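Local coordinates for protein aminotransferase TlmJ (PDB 5UID) that probably catalyses pyridoxal 5'-phosphate-dependent amino-group transfer as a DegT/DnrJ/EryC1-family aminotransferase, at residues A109-T114 with F302-M307; P113-V118 with V142-L147; C161-Q166 with T297-F302. All blocks are in the same frame, centred on the assembly; numbering follows the deposited sequence.

How the interactions relate
From the N terminus, the chain reaches 109-114, after strand 100-104, where interactions 1 and 2 both begin; they share P113 and T114. Interaction 2 closes first, across a short loop containing strand 126-132, and joins helix 115-119 to helix 141-151. Interaction 3 opens later, at 161-166, and closes on 297-302, so the two are in series, with nearest atoms about 8 Å apart. Interaction 1 closes last, at 302-307, and its long loop encloses interaction 3, with which it shares F302. Interaction 1 ties the loop after strand 100-104 to strand 303-306, and interaction 3 ties the loop after strand 155-158 to the loop before that strand.

Interaction 1: A109-T114 with F302-M307; sequences ATLNPT and FYWVRM. With SO4 (sulfate ion), chain F.
W304 and A109 are joined by the one hydrogen bond across the contact: indole NE1 donates to A109 O at 3.1 Å. An N-H...O angle of 168° and an acceptor close to the ring plane show a nearly straight bond at the indole edge. Apolar contact is supplied by L111, whose CD1 lies 3.8 Å from W304 CD1; the two side chains run past each other in opposite directions, and the methyl approaches the ring obliquely. Y134 and Y137 meet the same indole edge-to-face. The contact thereby joins the loop that follows strand 100-104 of the large sheet to strand 303-306, which pairs antiparallel with strand 355-358, consistent with the large and small domains of a fold type I PLP enzyme. R306 adds a methyl-on-guanidinium contact and hydrogen bonds to a sulfate. A109 CB sits over one guanidinium face, 3.4 Å from NH1, while the sulfate, probably from the crystallisation liquor, lies at the edge. R306 NH1 donates to sulfate O3 at 2.9 Å and NH2 to sulfate O4 at 3.1 Å. NH2 also bonds C288 O. An alanine in place of R306 would probably leave the sulfate and C288 O without these donors and uncover the A109 methyl.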
loop_
_atom_site.group_PDB
_atom_site.type_symbol
_atom_site.label_atom_id
_atom_site.label_comp_id
_atom_site.label_asym_id
_atom_site.label_seq_id
_atom_site.Cartn_x
_atom_site.Cartn_y
_atom_site.Cartn_z
ATOM N N ALA A 109 15.320 30.647 2.789
ATOM C CA ALA A 109 14.428 31.325 1.853
ATOM C C ALA A 109 13.651 30.337 0.993
ATOM O O ALA A 109 12.495 30.598 0.642
ATOM C CB ALA A 109 15.222 32.286 0.966
ATOM N N THR A 110 14.259 29.202 0.649
ATOM C CA THR A 110 13.643 28.230 -0.240
ATOM C C THR A 110 13.317 26.906 0.434
ATOM O O THR A 110 12.595 26.097 -0.156
ATOM C CB THR A 110 14.556 27.957 -1.444
ATOM O OG1 THR A 110 15.775 27.356 -0.989
ATOM C CG2 THR A 110 14.875 29.249 -2.179
ATOM N N LEU A 111 13.836 26.662 1.640
ATOM C CA LEU A 111 13.683 25.396 2.358
ATOM C C LEU A 111 14.245 24.211 1.570
ATOM O O LEU A 111 13.861 23.061 1.809
ATOM C CB LEU A 111 12.219 25.140 2.747
ATOM C CG LEU A 111 11.652 26.066 3.833
ATOM C CD1 LEU A 111 11.190 27.402 3.264
ATOM C CD2 LEU A 111 10.525 25.389 4.607
ATOM N N ASN A 112 15.156 24.477 0.630
ATOM C CA ASN A 112 15.894 23.472 -0.115
ATOM C C ASN A 112 17.366 23.504 0.279
ATOM O O ASN A 112 17.901 24.565 0.620
ATOM C CB ASN A 112 15.784 23.685 -1.631
ATOM C CG ASN A 112 14.625 22.925 -2.252
ATOM O OD1 ASN A 112 14.205 21.882 -1.746
ATOM N ND2 ASN A 112 14.109 23.440 -3.361
ATOM N N PRO A 113 18.045 22.363 0.256
ATOM C CA PRO A 113 19.480 22.356 0.538
ATOM C C PRO A 113 20.291 22.712 -0.697
ATOM O O PRO A 113 19.907 22.420 -1.832
ATOM C CB PRO A 113 19.741 20.909 0.967
ATOM C CG PRO A 113 18.735 20.128 0.192
ATOM C CD PRO A 113 17.506 21.001 0.101
ATOM N N THR A 114 21.420 23.367 -0.457
ATOM C CA THR A 114 22.392 23.606 -1.511
ATOM C C THR A 114 23.324 22.405 -1.631
ATOM O O THR A 114 23.329 21.502 -0.793
ATOM C CB THR A 114 23.200 24.876 -1.236
ATOM O OG1 THR A 114 24.064 24.659 -0.114
ATOM C CG2 THR A 114 22.277 26.045 -0.938
ATOM N N PHE A 302 3.513 24.169 -3.039
ATOM C CA PHE A 302 3.416 25.035 -1.875
ATOM C C PHE A 302 3.492 26.492 -2.307
ATOM O O PHE A 302 4.211 26.840 -3.249
ATOM C CB PHE A 302 4.550 24.785 -0.864
ATOM C CG PHE A 302 4.537 23.424 -0.239
ATOM C CD1 PHE A 302 3.347 22.788 0.066
ATOM C CD2 PHE A 302 5.730 22.786 0.062
ATOM C CE1 PHE A 302 3.348 21.536 0.651
ATOM C CE2 PHE A 302 5.737 21.532 0.643
ATOM C CZ PHE A 302 4.544 20.907 0.939
ATOM N N TYR A 303 2.757 27.346 -1.602
ATOM C CA TYR A 303 3.015 28.784 -1.616
ATOM C C TYR A 303 3.367 29.173 -0.185
ATOM O O TYR A 303 2.479 29.394 0.645
ATOM C CB TYR A 303 1.828 29.583 -2.142
ATOM C CG TYR A 303 2.200 31.022 -2.412
ATOM C CD1 TYR A 303 2.707 31.406 -3.648
ATOM C CD2 TYR A 303 2.079 31.991 -1.424
ATOM C CE1 TYR A 303 3.062 32.717 -3.897
ATOM C CE2 TYR A 303 2.434 33.304 -1.665
ATOM C CZ TYR A 303 2.926 33.660 -2.904
ATOM O OH TYR A 303 3.278 34.966 -3.152
ATOM N N TRP A 304 4.661 29.247 0.104
ATOM C CA TRP A 304 5.148 29.498 1.453
ATOM C C TRP A 304 5.526 30.965 1.604
ATOM O O TRP A 304 6.224 31.527 0.754
ATOM C CB TRP A 304 6.343 28.599 1.778
ATOM C CG TRP A 304 7.574 28.857 0.948
ATOM C CD1 TRP A 304 8.685 29.553 1.327
ATOM C CD2 TRP A 304 7.817 28.414 -0.395
ATOM N NE1 TRP A 304 9.604 29.570 0.307
ATOM C CE2 TRP A 304 9.097 28.880 -0.762
ATOM C CE3 TRP A 304 7.078 27.668 -1.321
ATOM C CZ2 TRP A 304 9.653 28.626 -2.015
ATOM C CZ3 TRP A 304 7.631 27.420 -2.566
ATOM C CH2 TRP A 304 8.907 27.896 -2.901
ATOM N N VAL A 305 5.053 31.581 2.680
ATOM C CA VAL A 305 5.409 32.949 3.020
ATOM C C VAL A 305 6.199 32.923 4.319
ATOM O O VAL A 305 6.009 32.045 5.169
ATOM C CB VAL A 305 4.167 33.855 3.147
ATOM C CG1 VAL A 305 3.520 34.061 1.785
ATOM C CG2 VAL A 305 3.172 33.253 4.128
ATOM N N ARG A 306 7.096 33.894 4.466
ATOM C CA ARG A 306 7.975 33.979 5.623
ATOM C C ARG A 306 7.676 35.242 6.418
ATOM O O ARG A 306 7.428 36.308 5.845
ATOM C CB ARG A 306 9.443 33.966 5.195
ATOM C CG ARG A 306 9.928 32.617 4.685
ATOM C CD ARG A 306 11.226 32.776 3.912
ATOM N NE ARG A 306 10.986 33.336 2.585
ATOM C CZ ARG A 306 11.846 34.109 1.929
ATOM N NH1 ARG A 306 13.007 34.434 2.483
ATOM N NH2 ARG A 306 11.538 34.567 0.724
HETATM N N MSE A 307 7.705 35.115 7.739
HETATM C CA MSE A 307 7.448 36.238 8.629
HETATM C C MSE A 307 8.198 36.044 9.943
HETATM O O MSE A 307 8.850 35.019 10.141
HETATM C CB MSE A 307 5.946 36.392 8.873
HETATM C CG MSE A 307 5.305 35.214 9.587
HETATM SE SE MSE A 307 3.373 35.115 9.306
HETATM C CE MSE A 307 3.362 34.216 7.580
HETATM S S SO4 F . 14.573 36.498 -0.186
HETATM O O1 SO4 F . 15.180 37.730 -0.683
HETATM O O2 SO4 F . 15.603 35.473 -0.048
HETATM O O3 SO4 F . 13.958 36.752 1.113
HETATM O O4 SO4 F . 13.556 36.042 -1.130
#

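Interaction 2: P113-V118 with V142-L147; sequences PTADHV and VAIAEL
A115 and I144 bring two helix segments close together, their CA atoms only 4.6 Å apart. Helix 115-119 starts here with a capping box formed by T114 and H117, and helix 141-151 belongs to the beta-alpha-beta crossover from strand 126-132 to strand 155-158 in the parallel part of the large-domain sheet. The side chains of P113 and V118 rest on strands 79-83 and 126-132, so the start of helix 115-119 lies against that sheet.

I144 makes the largest single contribution, with A115 close behind. Its CG1 is anti to the carbonyl carbon (chi1 -70°), and the branch then runs extended to CD1 (chi2 171°). As a result I144 CG1 lies 3.8 Å from A115 CA, while CD1 reaches on to within 3.4 Å of P113 O. From the helix side, V118 CG2 approaches the same I144 CD1 methyl at 4.2 Å, and the P113 ring is a more distant neighbour. I144 thus lies along the helix start, from A115 to P113.

A115 points toward the other helix, and its methyl meets that of A143, CB to CB, at 3.8 Å. The small side chain of A115 is consistent with the close backbone approach to I144. One turn beyond A143, L147 also points inward; its CD2 touches A115 O at 3.4 Å and also packs against V118 CB. No hydrogen bond crosses between the segments, and the contact between them is made by van der Waals packing.

The cap holds the start of helix 115-119, with D140 OD2 accepting from A115 N. T114 OG1 accepts from H117 N at 3.1 Å and lies over one face of the imidazole, toward its rim, while T114 N makes a weak but straight bond of 3.4 Å to H117 ND1 (176°).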
loop_
_atom_site.group_PDB
_atom_site.type_symbol
_atom_site.label_atom_id
_atom_site.label_comp_id
_atom_site.label_asym_id
_atom_site.label_seq_id
_atom_site.Cartn_x
_atom_site.Cartn_y
_atom_site.Cartn_z
ATOM N N PRO A 113 18.045 22.363 0.256
ATOM C CA PRO A 113 19.480 22.356 0.538
ATOM C C PRO A 113 20.291 22.712 -0.697
ATOM O O PRO A 113 19.907 22.420 -1.832
ATOM C CB PRO A 113 19.741 20.909 0.967
ATOM C CG PRO A 113 18.735 20.128 0.192
ATOM C CD PRO A 113 17.506 21.001 0.101
ATOM N N THR A 114 21.420 23.367 -0.457
ATOM C CA THR A 114 22.392 23.606 -1.511
ATOM C C THR A 114 23.324 22.405 -1.631
ATOM O O THR A 114 23.329 21.502 -0.793
ATOM C CB THR A 114 23.200 24.876 -1.236
ATOM O OG1 THR A 114 24.064 24.659 -0.114
ATOM C CG2 THR A 114 22.277 26.045 -0.938
ATOM N N ALA A 115 24.124 22.401 -2.700
ATOM C CA ALA A 115 25.153 21.376 -2.833
ATOM C C ALA A 115 26.173 21.468 -1.705
ATOM O O ALA A 115 26.723 20.444 -1.282
ATOM C CB ALA A 115 25.847 21.496 -4.190
ATOM N N ASP A 116 26.430 22.678 -1.203
ATOM C CA ASP A 116 27.358 22.838 -0.086
ATOM C C ASP A 116 26.793 22.246 1.200
ATOM O O ASP A 116 27.540 21.688 2.011
ATOM C CB ASP A 116 27.695 24.318 0.108
ATOM C CG ASP A 116 28.606 24.859 -0.976
ATOM O OD1 ASP A 116 29.395 24.068 -1.534
ATOM O OD2 ASP A 116 28.535 26.070 -1.271
ATOM N N HIS A 117 25.477 22.359 1.401
ATOM C CA HIS A 117 24.853 21.763 2.580
ATOM C C HIS A 117 24.968 20.244 2.560
ATOM O O HIS A 117 25.259 19.624 3.590
ATOM C CB HIS A 117 23.387 22.189 2.670
ATOM C CG HIS A 117 23.196 23.603 3.122
ATOM N ND1 HIS A 117 22.143 24.386 2.701
ATOM C CD2 HIS A 117 23.926 24.374 3.963
ATOM C CE1 HIS A 117 22.233 25.579 3.261
ATOM N NE2 HIS A 117 23.305 25.598 4.033
ATOM N N VAL A 118 24.739 19.629 1.399
ATOM C CA VAL A 118 24.866 18.180 1.290
ATOM C C VAL A 118 26.319 17.758 1.475
ATOM O O VAL A 118 26.610 16.787 2.183
ATOM C CB VAL A 118 24.303 17.694 -0.060
ATOM C CG1 VAL A 118 24.385 16.175 -0.157
ATOM C CG2 VAL A 118 22.871 18.169 -0.239
ATOM N N VAL A 142 20.769 20.411 -9.784
ATOM C CA VAL A 142 21.813 20.075 -10.752
ATOM C C VAL A 142 23.168 19.961 -10.063
ATOM O O VAL A 142 23.912 18.998 -10.279
ATOM C CB VAL A 142 21.845 21.107 -11.894
ATOM C CG1 VAL A 142 23.060 20.874 -12.786
ATOM C CG2 VAL A 142 20.565 21.031 -12.708
ATOM N N ALA A 143 23.510 20.942 -9.224
ATOM C CA ALA A 143 24.785 20.884 -8.514
ATOM C C ALA A 143 24.809 19.732 -7.515
ATOM O O ALA A 143 25.853 19.100 -7.317
ATOM C CB ALA A 143 25.060 22.213 -7.813
ATOM N N ILE A 144 23.670 19.447 -6.878
ATOM C CA ILE A 144 23.595 18.318 -5.953
ATOM C C ILE A 144 23.842 17.012 -6.695
ATOM O O ILE A 144 24.617 16.157 -6.248
ATOM C CB ILE A 144 22.238 18.312 -5.223
ATOM C CG1 ILE A 144 22.165 19.478 -4.232
ATOM C CG2 ILE A 144 22.008 16.980 -4.517
ATOM C CD1 ILE A 144 20.794 19.675 -3.617
ATOM N N ALA A 145 23.197 16.845 -7.853
ATOM C CA ALA A 145 23.398 15.638 -8.647
ATOM C C ALA A 145 24.841 15.521 -9.118
ATOM O O ALA A 145 25.415 14.424 -9.122
ATOM C CB ALA A 145 22.441 15.627 -9.840
ATOM N N GLU A 146 25.449 16.643 -9.513
ATOM C CA GLU A 146 26.843 16.615 -9.943
ATOM C C GLU A 146 27.769 16.244 -8.791
ATOM O O GLU A 146 28.732 15.493 -8.982
ATOM C CB GLU A 146 27.235 17.967 -10.539
ATOM C CG GLU A 146 28.675 18.038 -11.010
ATOM C CD GLU A 146 29.002 16.985 -12.054
ATOM O OE1 GLU A 146 28.113 16.642 -12.863
ATOM O OE2 GLU A 146 30.147 16.495 -12.056
ATOM N N LEU A 147 27.490 16.756 -7.590
ATOM C CA LEU A 147 28.295 16.407 -6.422
ATOM C C LEU A 147 28.224 14.911 -6.130
ATOM O O LEU A 147 29.253 14.259 -5.915
ATOM C CB LEU A 147 27.830 17.214 -5.209
ATOM C CG LEU A 147 28.317 16.735 -3.839
ATOM C CD1 LEU A 147 29.818 16.931 -3.692
ATOM C CD2 LEU A 147 27.563 17.446 -2.727
#

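Interaction 3: C161-Q166 with T297-F302; sequences CAVASQ and TSSYYF
S299 OG is held by two groups of the 161-166 loop: it accepts from A164 N at 2.8 Å (N-H...O 154°) and donates to S165 OG at 2.8 Å. S165 OG receives a second, weak bond from S299 N at 3.0 Å, and it is also hydrogen-bonded to G136 O, so this buried pair of hydroxyls forms a chain between three pieces of backbone.

Farther along, Q166 and T297 form an antiparallel hydrogen-bonded pair. The T297 N to Q166 O bond is short and nearly straight, 2.9 Å and 170°. The return bond from Q166 N to T297 O is longer, 3.2 Å, with the donor 38° out of the carbonyl plane; Q166 N is weakly shared with T297 OG1. The two side chains lie alongside each other, pointing the same way.

At the other end of the contact C161 CB packs 3.9 Å from Y301 CD2. C161 SG lies obliquely to two rings, 5.1 Å from the Y301 centroid and 5.2 Å from that of F302. The Y301 phenol OH bonds M186 O.

That bond attaches the contact to the residue preceding K187, the lysine predicted to carry the PLP Schiff base, as in fold type I aminotransferases.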
loop_
_atom_site.group_PDB
_atom_site.type_symbol
_atom_site.label_atom_id
_atom_site.label_comp_id
_atom_site.label_asym_id
_atom_site.label_seq_id
_atom_site.Cartn_x
_atom_site.Cartn_y
_atom_site.Cartn_z
ATOM N N CYS A 161 6.801 16.615 -4.472
ATOM C CA CYS A 161 6.424 18.014 -4.624
ATOM C C CYS A 161 6.499 18.505 -6.066
ATOM O O CYS A 161 6.004 19.601 -6.353
ATOM C CB CYS A 161 7.323 18.915 -3.769
ATOM S SG CYS A 161 7.438 18.502 -2.021
ATOM N N ALA A 162 7.100 17.737 -6.973
ATOM C CA ALA A 162 7.509 18.252 -8.278
ATOM C C ALA A 162 7.109 17.280 -9.389
ATOM O O ALA A 162 7.938 16.823 -10.175
ATOM C CB ALA A 162 9.013 18.508 -8.285
ATOM N N VAL A 163 5.811 16.976 -9.470
ATOM C CA VAL A 163 5.342 16.031 -10.476
ATOM C C VAL A 163 5.441 16.603 -11.886
ATOM O O VAL A 163 5.476 15.840 -12.859
ATOM C CB VAL A 163 3.899 15.589 -10.157
ATOM C CG1 VAL A 163 2.902 16.685 -10.525
ATOM C CG2 VAL A 163 3.565 14.280 -10.866
ATOM N N ALA A 164 5.498 17.933 -12.029
ATOM C CA ALA A 164 5.608 18.568 -13.337
ATOM C C ALA A 164 6.768 19.554 -13.422
ATOM O O ALA A 164 6.864 20.295 -14.406
ATOM C CB ALA A 164 4.300 19.284 -13.703
ATOM N N SER A 165 7.649 19.580 -12.427
ATOM C CA SER A 165 8.747 20.533 -12.408
ATOM C C SER A 165 9.887 20.064 -13.304
ATOM O O SER A 165 10.124 18.863 -13.469
ATOM C CB SER A 165 9.252 20.734 -10.981
ATOM O OG SER A 165 8.173 21.021 -10.108
ATOM N N GLN A 166 10.598 21.028 -13.885
ATOM C CA GLN A 166 11.678 20.735 -14.814
ATOM C C GLN A 166 12.831 21.707 -14.604
ATOM O O GLN A 166 12.653 22.822 -14.105
ATOM C CB GLN A 166 11.211 20.807 -16.277
ATOM C CG GLN A 166 10.207 19.737 -16.676
ATOM C CD GLN A 166 9.771 19.861 -18.122
ATOM O OE1 GLN A 166 10.086 20.842 -18.794
ATOM N NE2 GLN A 166 9.044 18.863 -18.610
ATOM N N THR A 297 11.100 25.318 -13.893
ATOM C CA THR A 297 9.647 25.374 -13.851
ATOM C C THR A 297 9.168 24.650 -12.600
ATOM O O THR A 297 9.761 23.649 -12.187
ATOM C CB THR A 297 9.014 24.744 -15.100
ATOM O OG1 THR A 297 9.389 23.363 -15.189
ATOM C CG2 THR A 297 9.472 25.471 -16.355
ATOM N N SER A 298 8.107 25.168 -11.993
ATOM C CA SER A 298 7.583 24.630 -10.749
ATOM C C SER A 298 6.254 23.928 -10.990
ATOM O O SER A 298 5.532 24.231 -11.945
ATOM C CB SER A 298 7.401 25.739 -9.706
ATOM O OG SER A 298 6.838 25.230 -8.506
ATOM N N SER A 299 5.947 22.972 -10.115
ATOM C CA SER A 299 4.618 22.381 -10.061
ATOM C C SER A 299 3.653 23.206 -9.221
ATOM O O SER A 299 2.445 22.947 -9.258
ATOM C CB SER A 299 4.700 20.958 -9.504
ATOM O OG SER A 299 5.569 20.152 -10.281
ATOM N N TYR A 300 4.162 24.189 -8.473
ATOM C CA TYR A 300 3.365 25.045 -7.596
ATOM C C TYR A 300 2.565 24.208 -6.595
ATOM O O TYR A 300 1.335 24.237 -6.548
ATOM C CB TYR A 300 2.463 25.977 -8.414
ATOM C CG TYR A 300 3.258 26.881 -9.329
ATOM C CD1 TYR A 300 3.759 28.093 -8.876
ATOM C CD2 TYR A 300 3.536 26.505 -10.635
ATOM C CE1 TYR A 300 4.501 28.915 -9.707
ATOM C CE2 TYR A 300 4.274 27.318 -11.471
ATOM C CZ TYR A 300 4.754 28.521 -11.003
ATOM O OH TYR A 300 5.491 29.331 -11.836
ATOM N N TYR A 301 3.307 23.454 -5.783
ATOM C CA TYR A 301 2.722 22.609 -4.749
ATOM C C TYR A 301 2.535 23.356 -3.434
ATOM O O TYR A 301 1.505 23.191 -2.773
ATOM C CB TYR A 301 3.593 21.367 -4.535
ATOM C CG TYR A 301 3.016 20.378 -3.548
ATOM C CD1 TYR A 301 1.721 19.899 -3.696
ATOM C CD2 TYR A 301 3.769 19.916 -2.474
ATOM C CE1 TYR A 301 1.186 18.994 -2.798
ATOM C CE2 TYR A 301 3.244 19.007 -1.573
ATOM C CZ TYR A 301 1.951 18.552 -1.739
ATOM O OH TYR A 301 1.419 17.652 -0.844
ATOM N N PHE A 302 3.513 24.169 -3.039
ATOM C CA PHE A 302 3.416 25.035 -1.875
ATOM C C PHE A 302 3.492 26.492 -2.307
ATOM O O PHE A 302 4.211 26.840 -3.249
ATOM C CB PHE A 302 4.550 24.785 -0.864
ATOM C CG PHE A 302 4.537 23.424 -0.239
ATOM C CD1 PHE A 302 3.347 22.788 0.066
ATOM C CD2 PHE A 302 5.730 22.786 0.062
ATOM C CE1 PHE A 302 3.348 21.536 0.651
ATOM C CE2 PHE A 302 5.737 21.532 0.643
ATOM C CZ PHE A 302 4.544 20.907 0.939
#